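Local coordinates for protein M32 carboxypeptidase (Chitinophagaceae bacterium, PDB 7A03) that probably acts as a metal-dependent carboxypeptidase of the M32 family, removing residues one at a time from the C termini of peptide substrates, at residues 222-227 and 270-275; 265-270 and 299-304; 431-436 and 453-458. One frame throughout, in Å; residues are numbered along the deposited sequence.

Contact 1: residues 222-227 and 270-275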
ATOM      1  N   MET A 222       9.727   5.530  16.982  1.00 14.31           N
ATOM      2  CA  MET A 222      10.139   5.065  15.657  1.00 13.74           C
ATOM      3  C   MET A 222      10.992   6.098  14.939  1.00 14.42           C
ATOM      4  O   MET A 222      11.812   5.737  14.085  1.00 15.37           O
ATOM      5  CB  MET A 222       8.916   4.736  14.798  1.00 13.34           C
ATOM      6  CG  MET A 222       8.193   3.451  15.196  1.00 14.17           C
ATOM      7  SD  MET A 222       6.529   3.369  14.511  1.00 14.60           S
ATOM      8  CE  MET A 222       6.855   3.200  12.747  1.00 12.88           C
ATOM      9  N   GLY A 223      10.812   7.382  15.262  1.00 13.96           N
ATOM     10  CA  GLY A 223      11.562   8.445  14.610  1.00 14.43           C
ATOM     11  C   GLY A 223      10.697   9.427  13.834  1.00 11.75           C
ATOM     12  O   GLY A 223      11.233  10.248  13.088  1.00 14.30           O
ATOM     13  N   TYR A 224       9.377   9.349  13.978  1.00 13.17           N
ATOM     14  CA  TYR A 224       8.492  10.284  13.290  1.00 10.85           C
ATOM     15  C   TYR A 224       8.715  11.690  13.838  1.00 16.12           C
ATOM     16  O   TYR A 224       8.723  11.905  15.057  1.00 17.25           O
ATOM     17  CB  TYR A 224       7.055   9.841  13.537  1.00 14.51           C
ATOM     18  CG  TYR A 224       5.954  10.616  12.826  1.00 12.11           C
ATOM     19  CD1 TYR A 224       6.081  11.008  11.507  1.00 13.37           C
ATOM     20  CD2 TYR A 224       4.768  10.909  13.492  1.00 14.03           C
ATOM     21  CE1 TYR A 224       5.044  11.699  10.870  1.00 13.49           C
ATOM     22  CE2 TYR A 224       3.741  11.585  12.868  1.00 15.08           C
ATOM     23  CZ  TYR A 224       3.895  11.978  11.564  1.00 12.14           C
ATOM     24  OH  TYR A 224       2.858  12.645  10.946  1.00 13.01           O
ATOM     25  N   ASP A 225       8.941  12.646  12.940  1.00 14.97           N
ATOM     26  CA  ASP A 225       9.249  14.020  13.341  1.00 13.26           C
ATOM     27  C   ASP A 225       7.919  14.752  13.473  1.00 14.41           C
ATOM     28  O   ASP A 225       7.289  15.109  12.471  1.00 13.04           O
ATOM     29  CB  ASP A 225      10.166  14.663  12.304  1.00 13.99           C
ATOM     30  CG  ASP A 225      10.527  16.110  12.637  1.00 15.20           C
ATOM     31  OD1 ASP A 225      10.021  16.641  13.645  1.00 18.04           O
ATOM     32  OD2 ASP A 225      11.327  16.697  11.875  1.00 17.77           O
ATOM     33  N   MET A 226       7.459  14.957  14.705  0.57 13.92           N
ATOM     34  CA  MET A 226       6.171  15.597  14.903  0.57 14.15           C
ATOM     35  C   MET A 226       6.241  17.125  14.899  0.57 15.53           C
ATOM     36  O   MET A 226       5.244  17.774  15.233  0.57 17.38           O
ATOM     37  CB  MET A 226       5.438  15.007  16.115  0.57 19.54           C
ATOM     38  CG  MET A 226       4.673  13.758  15.707  0.57 22.57           C
ATOM     39  SD  MET A 226       3.875  12.817  17.015  0.57 28.01           S
ATOM     40  CE  MET A 226       5.179  11.654  17.409  0.57 20.96           C
ATOM     41  N   SER A 227       7.389  17.704  14.527  1.00 12.75           N
ATOM     42  CA  SER A 227       7.423  19.092  14.062  1.00 14.90           C
ATOM     43  C   SER A 227       7.284  19.180  12.545  1.00 15.79           C
ATOM     44  O   SER A 227       7.204  20.283  11.997  1.00 14.57           O
ATOM     45  CB  SER A 227       8.701  19.807  14.503  1.00 18.78           C
ATOM     46  OG  SER A 227       8.870  19.756  15.909  1.00 25.02           O
ATOM     47  N   GLY A 270       5.363   3.696   9.276  1.00 11.72           N
ATOM     48  CA  GLY A 270       6.331   3.234   8.285  1.00 12.41           C
ATOM     49  C   GLY A 270       6.250   4.015   6.982  1.00 11.04           C
ATOM     50  O   GLY A 270       7.283   4.442   6.416  1.00 13.06           O
ATOM     51  N   HIS A 271       5.011   4.247   6.513  1.00 10.89           N
ATOM     52  CA  HIS A 271       4.821   5.158   5.368  1.00 12.86           C
ATOM     53  C   HIS A 271       5.412   6.541   5.648  1.00 12.07           C
ATOM     54  O   HIS A 271       6.080   7.153   4.788  1.00 12.87           O
ATOM     55  CB  HIS A 271       3.337   5.360   5.081  1.00 12.70           C
ATOM     56  CG  HIS A 271       2.645   4.207   4.418  1.00 12.51           C
ATOM     57  ND1 HIS A 271       3.137   3.562   3.300  1.00 14.88           N
ATOM     58  CD2 HIS A 271       1.461   3.619   4.703  1.00 13.72           C
ATOM     59  CE1 HIS A 271       2.278   2.625   2.925  1.00 13.58           C
ATOM     60  NE2 HIS A 271       1.259   2.631   3.767  1.00 14.27           N
ATOM     61  N   ALA A 272       5.130   7.067   6.836  1.00 10.72           N
ATOM     62  CA  ALA A 272       5.455   8.456   7.125  1.00 12.79           C
ATOM     63  C   ALA A 272       6.957   8.659   7.228  1.00 12.19           C
ATOM     64  O   ALA A 272       7.476   9.690   6.787  1.00 11.79           O
ATOM     65  CB  ALA A 272       4.761   8.913   8.396  1.00 10.47           C
ATOM     66  N   LEU A 273       7.677   7.675   7.773  1.00 12.27           N
ATOM     67  CA  LEU A 273       9.125   7.795   7.867  1.00 12.23           C
ATOM     68  C   LEU A 273       9.740   7.837   6.476  1.00 11.14           C
ATOM     69  O   LEU A 273      10.705   8.580   6.228  1.00 12.93           O
ATOM     70  CB  LEU A 273       9.708   6.629   8.672  1.00 11.80           C
ATOM     71  CG  LEU A 273       9.370   6.586  10.158  1.00 13.46           C
ATOM     72  CD1 LEU A 273       9.717   5.206  10.724  1.00 11.82           C
ATOM     73  CD2 LEU A 273      10.101   7.704  10.930  1.00 14.47           C
ATOM     74  N   TYR A 274       9.192   7.032   5.551  1.00 12.44           N
ATOM     75  CA  TYR A 274       9.638   7.127   4.165  1.00 13.05           C
ATOM     76  C   TYR A 274       9.421   8.536   3.612  1.00 12.00           C
ATOM     77  O   TYR A 274      10.343   9.146   3.051  1.00 11.55           O
ATOM     78  CB  TYR A 274       8.857   6.111   3.325  1.00 13.05           C
ATOM     79  CG  TYR A 274       9.332   5.859   1.908  1.00 11.40           C
ATOM     80  CD1 TYR A 274      10.488   6.450   1.400  1.00 11.55           C
ATOM     81  CD2 TYR A 274       8.630   4.970   1.095  1.00 14.33           C
ATOM     82  CE1 TYR A 274      10.924   6.167   0.103  1.00 14.32           C
ATOM     83  CE2 TYR A 274       9.061   4.674  -0.200  1.00 12.54           C
ATOM     84  CZ  TYR A 274      10.213   5.275  -0.682  1.00 13.20           C
ATOM     85  OH  TYR A 274      10.624   4.963  -1.964  1.00 15.83           O
ATOM     86  N   GLU A 275       8.188   9.046   3.719  1.00 11.18           N
ATOM     87  CA  GLU A 275       7.891  10.373   3.165  1.00 11.84           C
ATOM     88  C   GLU A 275       8.760  11.467   3.792  1.00 13.38           C
ATOM     89  O   GLU A 275       9.210  12.391   3.094  1.00 12.83           O
ATOM     90  CB  GLU A 275       6.412  10.695   3.325  1.00 10.83           C
ATOM     91  CG  GLU A 275       5.520   9.842   2.424  1.00 12.65           C
ATOM     92  CD  GLU A 275       5.653  10.220   0.953  1.00 14.64           C
ATOM     93  OE1 GLU A 275       5.828  11.416   0.648  1.00 16.27           O
ATOM     94  OE2 GLU A 275       5.560   9.336   0.071  1.00 15.11           O
TER
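A Schellman motif closes helix 208-222 here, and the chain leaving it lies against helix 258-277, the one that carries the HExxH sequence His267, Glu268 and His271. Gly223 makes the turn with a positive phi of 118°, where a side chain would run into the carbonyl O of the residue before, so glycine suits the place by its backbone alone. Leu273 fills the angle of this turn. Its CG stands anti to the carbonyl carbon, chi1 -68°, and the two methyls divide the work: CD2 presses on the backbone just past the helix end, 3.4 Å from Gly223 C and 3.5 Å from Tyr224 N, while CD1 meets the end of Met222. That methionine runs out extended and then bends at chi3 (68°), which swings the methyl across Leu273 at about a right angle, CE to CD1 4.0 Å. The same CE ends 3.8 Å from Gly270 N, on helix backbone that has no side chain of its own.

In M32 peptidases, as in other zincins, the HExxH helix supplies metal ligands, and the face packed here is the one turned from those histidines; no metal is bound to them in this model. On the far side of the turn Tyr224, CG anti to the backbone N, brings CE1 to 3.7 Å from Ala272 CB, which meets the ring obliquely. Tyr224 OH continues to strand 247-251, hydrogen-bonding Val247 O. Asp225 N is held by Gln276 OE1, one turn further along helix 258-277.

Contact 2: residues 265-270 and 299-304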
ATOM      1  N   CYS A 265      -1.167   2.494  13.740  1.00 11.80           N
ATOM      2  CA  CYS A 265      -0.229   3.586  13.950  1.00 10.68           C
ATOM      3  C   CYS A 265       1.161   3.185  13.478  1.00 10.79           C
ATOM      4  O   CYS A 265       1.845   3.958  12.808  1.00 12.96           O
ATOM      5  CB  CYS A 265      -0.166   3.872  15.447  1.00 11.40           C
ATOM      6  SG  CYS A 265      -1.518   4.865  16.071  1.00 12.37           S
ATOM      7  N   ILE A 266       1.603   1.961  13.807  1.00 11.00           N
ATOM      8  CA  ILE A 266       2.939   1.557  13.367  1.00 11.75           C
ATOM      9  C   ILE A 266       2.997   1.453  11.846  1.00 11.15           C
ATOM     10  O   ILE A 266       3.983   1.859  11.208  1.00 11.88           O
ATOM     11  CB  ILE A 266       3.353   0.234  14.037  1.00 11.39           C
ATOM     12  CG1 ILE A 266       3.348   0.387  15.572  1.00 11.45           C
ATOM     13  CG2 ILE A 266       4.722  -0.208  13.516  1.00 11.69           C
ATOM     14  CD1 ILE A 266       3.455  -0.921  16.306  1.00 14.78           C
ATOM     15  N   HIS A 267       1.929   0.926  11.243  1.00 11.09           N
ATOM     16  CA  HIS A 267       1.848   0.784   9.792  1.00 11.32           C
ATOM     17  C   HIS A 267       1.973   2.148   9.098  1.00 10.89           C
ATOM     18  O   HIS A 267       2.819   2.355   8.194  1.00 12.56           O
ATOM     19  CB  HIS A 267       0.499   0.131   9.498  1.00 12.34           C
ATOM     20  CG  HIS A 267       0.256  -0.178   8.058  1.00 13.36           C
ATOM     21  ND1 HIS A 267       0.497  -1.420   7.506  1.00 14.34           N
ATOM     22  CD2 HIS A 267      -0.233   0.592   7.059  1.00 13.62           C
ATOM     23  CE1 HIS A 267       0.151  -1.403   6.231  1.00 13.57           C
ATOM     24  NE2 HIS A 267      -0.282  -0.190   5.931  1.00 16.34           N
ATOM     25  N   GLU A 268       1.163   3.120   9.549  1.00 11.93           N
ATOM     26  CA  GLU A 268       1.254   4.461   8.977  1.00 11.79           C
ATOM     27  C   GLU A 268       2.597   5.107   9.285  1.00 11.67           C
ATOM     28  O   GLU A 268       3.164   5.789   8.428  1.00 11.35           O
ATOM     29  CB  GLU A 268       0.103   5.350   9.454  1.00 11.74           C
ATOM     30  CG  GLU A 268      -1.278   4.792   9.168  1.00 14.06           C
ATOM     31  CD  GLU A 268      -1.496   4.423   7.708  1.00 12.83           C
ATOM     32  OE1 GLU A 268      -0.923   5.063   6.820  1.00 12.02           O
ATOM     33  OE2 GLU A 268      -2.246   3.461   7.449  1.00 15.58           O
ATOM     34  N   GLY A 269       3.128   4.895  10.491  1.00 11.57           N
ATOM     35  CA  GLY A 269       4.461   5.376  10.785  1.00 11.38           C
ATOM     36  C   GLY A 269       5.470   4.944   9.743  1.00 12.92           C
ATOM     37  O   GLY A 269       6.353   5.717   9.355  1.00 13.04           O
ATOM     38  N   GLY A 270       5.363   3.696   9.276  1.00 11.72           N
ATOM     39  CA  GLY A 270       6.331   3.234   8.285  1.00 12.41           C
ATOM     40  C   GLY A 270       6.250   4.015   6.982  1.00 11.04           C
ATOM     41  O   GLY A 270       7.283   4.442   6.416  1.00 13.06           O
ATOM     42  N   GLN A 299       7.537  -0.421   3.377  1.00 12.83           N
ATOM     43  CA  GLN A 299       7.852   0.353   4.585  1.00 12.20           C
ATOM     44  C   GLN A 299       6.780   0.197   5.669  1.00 11.60           C
ATOM     45  O   GLN A 299       7.099  -0.038   6.859  1.00 13.92           O
ATOM     46  CB  GLN A 299       8.027   1.817   4.196  1.00 13.92           C
ATOM     47  CG  GLN A 299       9.154   2.016   3.215  1.00 11.72           C
ATOM     48  CD  GLN A 299      10.452   1.444   3.745  1.00 12.37           C
ATOM     49  OE1 GLN A 299      11.104   2.042   4.601  1.00 13.06           O
ATOM     50  NE2 GLN A 299      10.827   0.258   3.249  1.00 13.30           N
ATOM     51  N   SER A 300       5.507   0.256   5.268  1.00 11.82           N
ATOM     52  CA  SER A 300       4.440   0.049   6.255  1.00 11.39           C
ATOM     53  C   SER A 300       4.482  -1.349   6.872  1.00 13.63           C
ATOM     54  O   SER A 300       4.336  -1.508   8.098  1.00 12.90           O
ATOM     55  CB  SER A 300       3.058   0.358   5.668  1.00 14.16           C
ATOM     56  OG  SER A 300       2.700  -0.559   4.654  1.00 16.93           O
ATOM     57  N   ARG A 301       4.679  -2.378   6.040  1.00 12.63           N
ATOM     58  CA  ARG A 301       4.663  -3.742   6.551  1.00 12.01           C
ATOM     59  C   ARG A 301       5.918  -4.080   7.346  1.00 13.64           C
ATOM     60  O   ARG A 301       5.837  -4.867   8.298  1.00 12.31           O
ATOM     61  CB  ARG A 301       4.504  -4.744   5.407  1.00 12.20           C
ATOM     62  CG  ARG A 301       3.128  -4.712   4.742  1.00 14.42           C
ATOM     63  CD  ARG A 301       1.974  -4.962   5.712  1.00 13.23           C
ATOM     64  NE  ARG A 301       0.748  -5.246   4.966  1.00 16.34           N
ATOM     65  CZ  ARG A 301      -0.468  -5.350   5.491  1.00 15.11           C
ATOM     66  NH1 ARG A 301      -1.480  -5.670   4.702  1.00 15.47           N
ATOM     67  NH2 ARG A 301      -0.682  -5.179   6.793  1.00 16.59           N
ATOM     68  N   LEU A 302       7.079  -3.523   6.963  1.00 12.20           N
ATOM     69  CA  LEU A 302       8.299  -3.814   7.703  1.00 12.39           C
ATOM     70  C   LEU A 302       8.158  -3.338   9.132  1.00 12.30           C
ATOM     71  O   LEU A 302       8.511  -4.066  10.077  1.00 12.87           O
ATOM     72  CB  LEU A 302       9.500  -3.143   7.039  1.00 12.43           C
ATOM     73  CG  LEU A 302      10.880  -3.351   7.682  1.00 12.67           C
ATOM     74  CD1 LEU A 302      11.956  -3.338   6.604  1.00 13.22           C
ATOM     75  CD2 LEU A 302      11.180  -2.275   8.718  1.00 14.82           C
ATOM     76  N   TRP A 303       7.622  -2.122   9.317  1.00 12.04           N
ATOM     77  CA  TRP A 303       7.464  -1.664  10.694  1.00 13.17           C
ATOM     78  C   TRP A 303       6.299  -2.350  11.404  1.00 12.72           C
ATOM     79  O   TRP A 303       6.423  -2.736  12.576  1.00 12.10           O
ATOM     80  CB  TRP A 303       7.303  -0.151  10.728  1.00 12.85           C
ATOM     81  CG  TRP A 303       8.564   0.608  10.466  1.00 11.77           C
ATOM     82  CD1 TRP A 303       8.983   1.117   9.274  1.00 11.74           C
ATOM     83  CD2 TRP A 303       9.562   0.969  11.430  1.00 11.89           C
ATOM     84  NE1 TRP A 303      10.168   1.799   9.434  1.00 12.32           N
ATOM     85  CE2 TRP A 303      10.556   1.697  10.747  1.00 11.92           C
ATOM     86  CE3 TRP A 303       9.714   0.744  12.806  1.00 13.72           C
ATOM     87  CZ2 TRP A 303      11.674   2.225  11.392  1.00 12.69           C
ATOM     88  CZ3 TRP A 303      10.835   1.270  13.446  1.00 12.60           C
ATOM     89  CH2 TRP A 303      11.803   1.985  12.737  1.00 12.92           C
ATOM     90  N   GLU A 304       5.175  -2.544  10.713  1.00 11.88           N
ATOM     91  CA  GLU A 304       4.002  -3.099  11.378  1.00 11.89           C
ATOM     92  C   GLU A 304       4.242  -4.533  11.831  1.00 13.24           C
ATOM     93  O   GLU A 304       3.835  -4.924  12.934  1.00 12.27           O
ATOM     94  CB  GLU A 304       2.797  -3.046  10.436  1.00 11.77           C
ATOM     95  CG  GLU A 304       1.536  -3.600  11.085  1.00 13.19           C
ATOM     96  CD  GLU A 304       0.475  -4.022  10.094  1.00 16.90           C
ATOM     97  OE1 GLU A 304       0.678  -3.813   8.881  1.00 14.77           O
ATOM     98  OE2 GLU A 304      -0.559  -4.580  10.535  1.00 14.67           O
TER
HETATM   99  O   HOH W   1      10.041   3.394   6.856  1.00 11.84           O
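Polar bonds gather on Glu304 OE1. His267, its CG anti to the backbone N, donates from ND1 to that oxygen over 2.8 Å, close to its ring plane but from above the carboxylate, the two planes standing 80° apart. Arg301 NH2 takes the syn lone pair of the same OE1 in a salt bridge, also 2.8 Å. The ND1 bond holds the imidazole's rotation and implies a proton on ND1; that would probably leave NE2 as the metal-binding nitrogen if the HExxH pattern works as in related zincins.

By CH-pi contact, Ser300 CB sits over the His267 ring, 3.4 Å from its centroid.

Close backbone packing follows from Gly270: a CB there would clash with Gln299 O and Ser300 CA, and without one the axes of the segments 265-270 and 299-304 approach to 6.9 Å, their directions 136° apart. Trp303 CD1 rests 3.5 Å from Gly270 CA, and Ile266 CG2 lies 3.8 Å from Trp303 CB.

One water donates to Gly270 O and Gln299 OE1 and weakly accepts from Trp303 NE1; Gln299 OE1 is also bonded by His464.

Behind helix 293-307, helices 420-439 and 453-462 pack on Leu302, while Glu268 reaches Thr239 of strand 239-241.

Contact 3: residues 431-436 and 453-458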
ATOM      1  N   GLN A 431      12.181  -9.235   2.806  1.00 14.90           N
ATOM      2  CA  GLN A 431      13.512  -9.315   2.229  1.00 14.25           C
ATOM      3  C   GLN A 431      14.363  -8.176   2.755  1.00 14.44           C
ATOM      4  O   GLN A 431      15.544  -8.374   3.083  1.00 14.41           O
ATOM      5  CB  GLN A 431      13.413  -9.295   0.703  1.00 14.57           C
ATOM      6  CG  GLN A 431      14.733  -9.456  -0.032  1.00 14.58           C
ATOM      7  CD  GLN A 431      14.547 -10.061  -1.413  1.00 14.75           C
ATOM      8  OE1 GLN A 431      13.483 -10.619  -1.719  1.00 17.99           O
ATOM      9  NE2 GLN A 431      15.577  -9.967  -2.256  1.00 15.54           N
ATOM     10  N   PHE A 432      13.754  -6.990   2.917  1.00 13.96           N
ATOM     11  CA  PHE A 432      14.543  -5.873   3.411  1.00 13.75           C
ATOM     12  C   PHE A 432      14.905  -6.096   4.875  1.00 13.94           C
ATOM     13  O   PHE A 432      16.060  -5.880   5.272  1.00 15.15           O
ATOM     14  CB  PHE A 432      13.804  -4.539   3.239  1.00 13.58           C
ATOM     15  CG  PHE A 432      13.639  -4.084   1.803  1.00 14.65           C
ATOM     16  CD1 PHE A 432      14.556  -4.413   0.823  1.00 17.40           C
ATOM     17  CD2 PHE A 432      12.550  -3.299   1.449  1.00 14.96           C
ATOM     18  CE1 PHE A 432      14.383  -3.978  -0.488  1.00 17.68           C
ATOM     19  CE2 PHE A 432      12.374  -2.859   0.125  1.00 14.12           C
ATOM     20  CZ  PHE A 432      13.285  -3.197  -0.832  1.00 16.00           C
ATOM     21  N   PHE A 433      13.958  -6.606   5.682  1.00 13.74           N
ATOM     22  CA  PHE A 433      14.259  -6.659   7.107  1.00 16.65           C
ATOM     23  C   PHE A 433      15.294  -7.732   7.398  1.00 14.61           C
ATOM     24  O   PHE A 433      16.246  -7.508   8.160  1.00 14.92           O
ATOM     25  CB  PHE A 433      13.006  -6.859   7.952  1.00 13.63           C
ATOM     26  CG  PHE A 433      13.267  -6.746   9.423  1.00 13.69           C
ATOM     27  CD1 PHE A 433      13.579  -5.512   9.995  1.00 15.77           C
ATOM     28  CD2 PHE A 433      13.258  -7.878  10.236  1.00 16.14           C
ATOM     29  CE1 PHE A 433      13.867  -5.417  11.349  1.00 14.21           C
ATOM     30  CE2 PHE A 433      13.519  -7.768  11.588  1.00 17.10           C
ATOM     31  CZ  PHE A 433      13.815  -6.530  12.146  1.00 17.02           C
ATOM     32  N   THR A 434      15.146  -8.894   6.770  1.00 14.54           N
ATOM     33  CA  THR A 434      16.159  -9.925   6.915  1.00 14.82           C
ATOM     34  C   THR A 434      17.519  -9.399   6.484  1.00 16.31           C
ATOM     35  O   THR A 434      18.526  -9.618   7.175  1.00 16.67           O
ATOM     36  CB  THR A 434      15.730 -11.158   6.128  1.00 14.99           C
ATOM     37  OG1 THR A 434      14.538 -11.681   6.724  1.00 17.59           O
ATOM     38  CG2 THR A 434      16.805 -12.243   6.151  1.00 15.44           C
ATOM     39  N   THR A 435      17.554  -8.616   5.403  1.00 15.67           N
ATOM     40  CA  THR A 435      18.837  -8.082   4.968  1.00 17.20           C
ATOM     41  C   THR A 435      19.373  -7.101   5.998  1.00 17.90           C
ATOM     42  O   THR A 435      20.570  -7.132   6.328  1.00 19.07           O
ATOM     43  CB  THR A 435      18.699  -7.442   3.588  1.00 19.14           C
ATOM     44  OG1 THR A 435      18.306  -8.452   2.644  1.00 16.22           O
ATOM     45  CG2 THR A 435      20.030  -6.843   3.139  1.00 18.74           C
ATOM     46  N   ALA A 436      18.494  -6.257   6.554  1.00 14.61           N
ATOM     47  CA  ALA A 436      18.953  -5.341   7.593  1.00 17.15           C
ATOM     48  C   ALA A 436      19.518  -6.112   8.774  1.00 20.77           C
ATOM     49  O   ALA A 436      20.550  -5.723   9.331  1.00 18.30           O
ATOM     50  CB  ALA A 436      17.834  -4.391   8.024  1.00 17.00           C
ATOM     51  N   GLN A 453      16.524   3.493  16.225  1.00 14.60           N
ATOM     52  CA  GLN A 453      17.353   4.362  15.398  1.00 16.79           C
ATOM     53  C   GLN A 453      18.266   3.613  14.434  1.00 18.65           C
ATOM     54  O   GLN A 453      18.379   4.059  13.282  1.00 16.96           O
ATOM     55  CB  GLN A 453      18.107   5.366  16.279  1.00 17.36           C
ATOM     56  CG  GLN A 453      18.855   6.454  15.492  1.00 17.72           C
ATOM     57  CD  GLN A 453      20.214   5.976  15.010  1.00 20.32           C
ATOM     58  OE1 GLN A 453      20.798   5.042  15.572  1.00 25.48           O
ATOM     59  NE2 GLN A 453      20.716   6.596  13.948  1.00 25.24           N
ATOM     60  N   PRO A 454      18.936   2.513  14.804  1.00 17.84           N
ATOM     61  CA  PRO A 454      19.755   1.818  13.795  1.00 15.12           C
ATOM     62  C   PRO A 454      18.962   1.326  12.597  1.00 15.32           C
ATOM     63  O   PRO A 454      19.458   1.387  11.463  1.00 16.12           O
ATOM     64  CB  PRO A 454      20.416   0.684  14.591  1.00 18.73           C
ATOM     65  CG  PRO A 454      20.481   1.230  15.983  1.00 18.19           C
ATOM     66  CD  PRO A 454      19.184   1.983  16.157  1.00 18.58           C
ATOM     67  N   LEU A 455      17.720   0.884  12.815  1.00 16.21           N
ATOM     68  CA  LEU A 455      16.888   0.461  11.693  1.00 15.69           C
ATOM     69  C   LEU A 455      16.498   1.649  10.818  1.00 13.85           C
ATOM     70  O   LEU A 455      16.572   1.569   9.580  1.00 15.61           O
ATOM     71  CB  LEU A 455      15.652  -0.271  12.207  1.00 17.76           C
ATOM     72  CG  LEU A 455      14.625  -0.580  11.118  1.00 14.86           C
ATOM     73  CD1 LEU A 455      15.183  -1.533  10.083  1.00 15.73           C
ATOM     74  CD2 LEU A 455      13.398  -1.148  11.751  1.00 16.03           C
ATOM     75  N   LEU A 456      16.082   2.765  11.446  1.00 13.93           N
ATOM     76  CA  LEU A 456      15.706   3.943  10.665  1.00 13.88           C
ATOM     77  C   LEU A 456      16.898   4.453   9.868  1.00 14.38           C
ATOM     78  O   LEU A 456      16.760   4.812   8.698  1.00 14.79           O
ATOM     79  CB  LEU A 456      15.134   5.045  11.563  1.00 14.80           C
ATOM     80  CG  LEU A 456      14.740   6.301  10.773  1.00 15.01           C
ATOM     81  CD1 LEU A 456      13.713   5.971   9.713  1.00 13.16           C
ATOM     82  CD2 LEU A 456      14.216   7.356  11.733  1.00 19.50           C
ATOM     83  N   GLU A 457      18.079   4.485  10.486  1.00 14.87           N
ATOM     84  CA  GLU A 457      19.289   4.871   9.771  1.00 15.33           C
ATOM     85  C   GLU A 457      19.534   3.975   8.559  1.00 18.62           C
ATOM     86  O   GLU A 457      19.865   4.467   7.471  1.00 16.75           O
ATOM     87  CB  GLU A 457      20.481   4.831  10.726  1.00 18.79           C
ATOM     88  CG  GLU A 457      21.790   5.228  10.075  1.00 22.96           C
ATOM     89  CD  GLU A 457      22.967   5.115  11.008  1.00 33.72           C
ATOM     90  OE1 GLU A 457      23.014   4.155  11.807  1.00 34.08           O
ATOM     91  OE2 GLU A 457      23.839   6.004  10.953  1.00 38.48           O
ATOM     92  N   TRP A 458      19.398   2.653   8.724  1.00 16.92           N
ATOM     93  CA  TRP A 458      19.586   1.768   7.574  1.00 16.82           C
ATOM     94  C   TRP A 458      18.599   2.093   6.452  1.00 15.07           C
ATOM     95  O   TRP A 458      18.975   2.166   5.270  1.00 15.81           O
ATOM     96  CB  TRP A 458      19.476   0.308   8.028  1.00 15.87           C
ATOM     97  CG  TRP A 458      19.782  -0.676   6.956  1.00 14.59           C
ATOM     98  CD1 TRP A 458      21.011  -1.176   6.617  1.00 17.46           C
ATOM     99  CD2 TRP A 458      18.835  -1.309   6.086  1.00 16.58           C
ATOM    100  NE1 TRP A 458      20.883  -2.076   5.585  1.00 18.91           N
ATOM    101  CE2 TRP A 458      19.559  -2.169   5.237  1.00 17.01           C
ATOM    102  CE3 TRP A 458      17.443  -1.220   5.931  1.00 17.77           C
ATOM    103  CZ2 TRP A 458      18.944  -2.943   4.264  1.00 19.71           C
ATOM    104  CZ3 TRP A 458      16.831  -1.995   4.963  1.00 15.85           C
ATOM    105  CH2 TRP A 458      17.586  -2.841   4.135  1.00 20.34           C
TER
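The segments 431-436 and 453-458 run at 116° to one another, their axes 11.3 Å apart at the closest. Even the nearest alpha carbons, Ala436 CA and Trp458 CA, are 7.1 Å from each other, so the gap is spanned mainly from one side.

Trp458 does most of it. With CG anti to the backbone N (chi1 -174°), its six-membered ring turns one face to the other helix, and Ala436 CB stands over the centre of that ring in a CH-pi contact, 3.7 Å from the centroid and 10° off the normal. The leading corner, CH2, reaches 3.6 Å from Phe432 O, a carbonyl already engaged in the helix by Ala436 N. The indole NH lies outside this pair, bonded to Gln439 OE1 further along helix 420-439.

Both helices belong to the largely helical C-terminal part of this M32 fold, where they also pack on helix 293-307 and helix 472-480. One turn before the tryptophan, Leu455 supplies a second, looser contact: CD1 comes to the edge of the Phe433 ring, 4.3 Å from CE1, and 4.4 Å from Ala436 CB. The alanine methyl therefore has the indole face and a leucine methyl as neighbours. Within helix 420-439, Thr435 OG1 turns back to Gln431 O (2.8 Å), while Thr435 CG2 is 4.2 Å from Trp458 CZ2.

How the contacts relate
From the N terminus, helix 208-222 ends in the turn at 222-227, and contact 1 brings that turn back to helix 258-277, closing a loop that holds the three-stranded sheet. Contact 2 starts inside this loop, on the same helix, and closes on 299-304 beyond it, so the two cross and share Gly270. Leu273 CD1 also packs on Trp303 CE2. Contact 3 opens later and closes a short, partly helical connection of 16 residues, with helix 443-448 in it. It meets both others: Leu456 touches Met222 and Gly223, while Leu302 and Trp303 lie against Phe432, Phe433 and Leu455. The HExxH helix thus meets the C-terminal helices both directly, Leu273 on Leu456, and by way of helix 293-307.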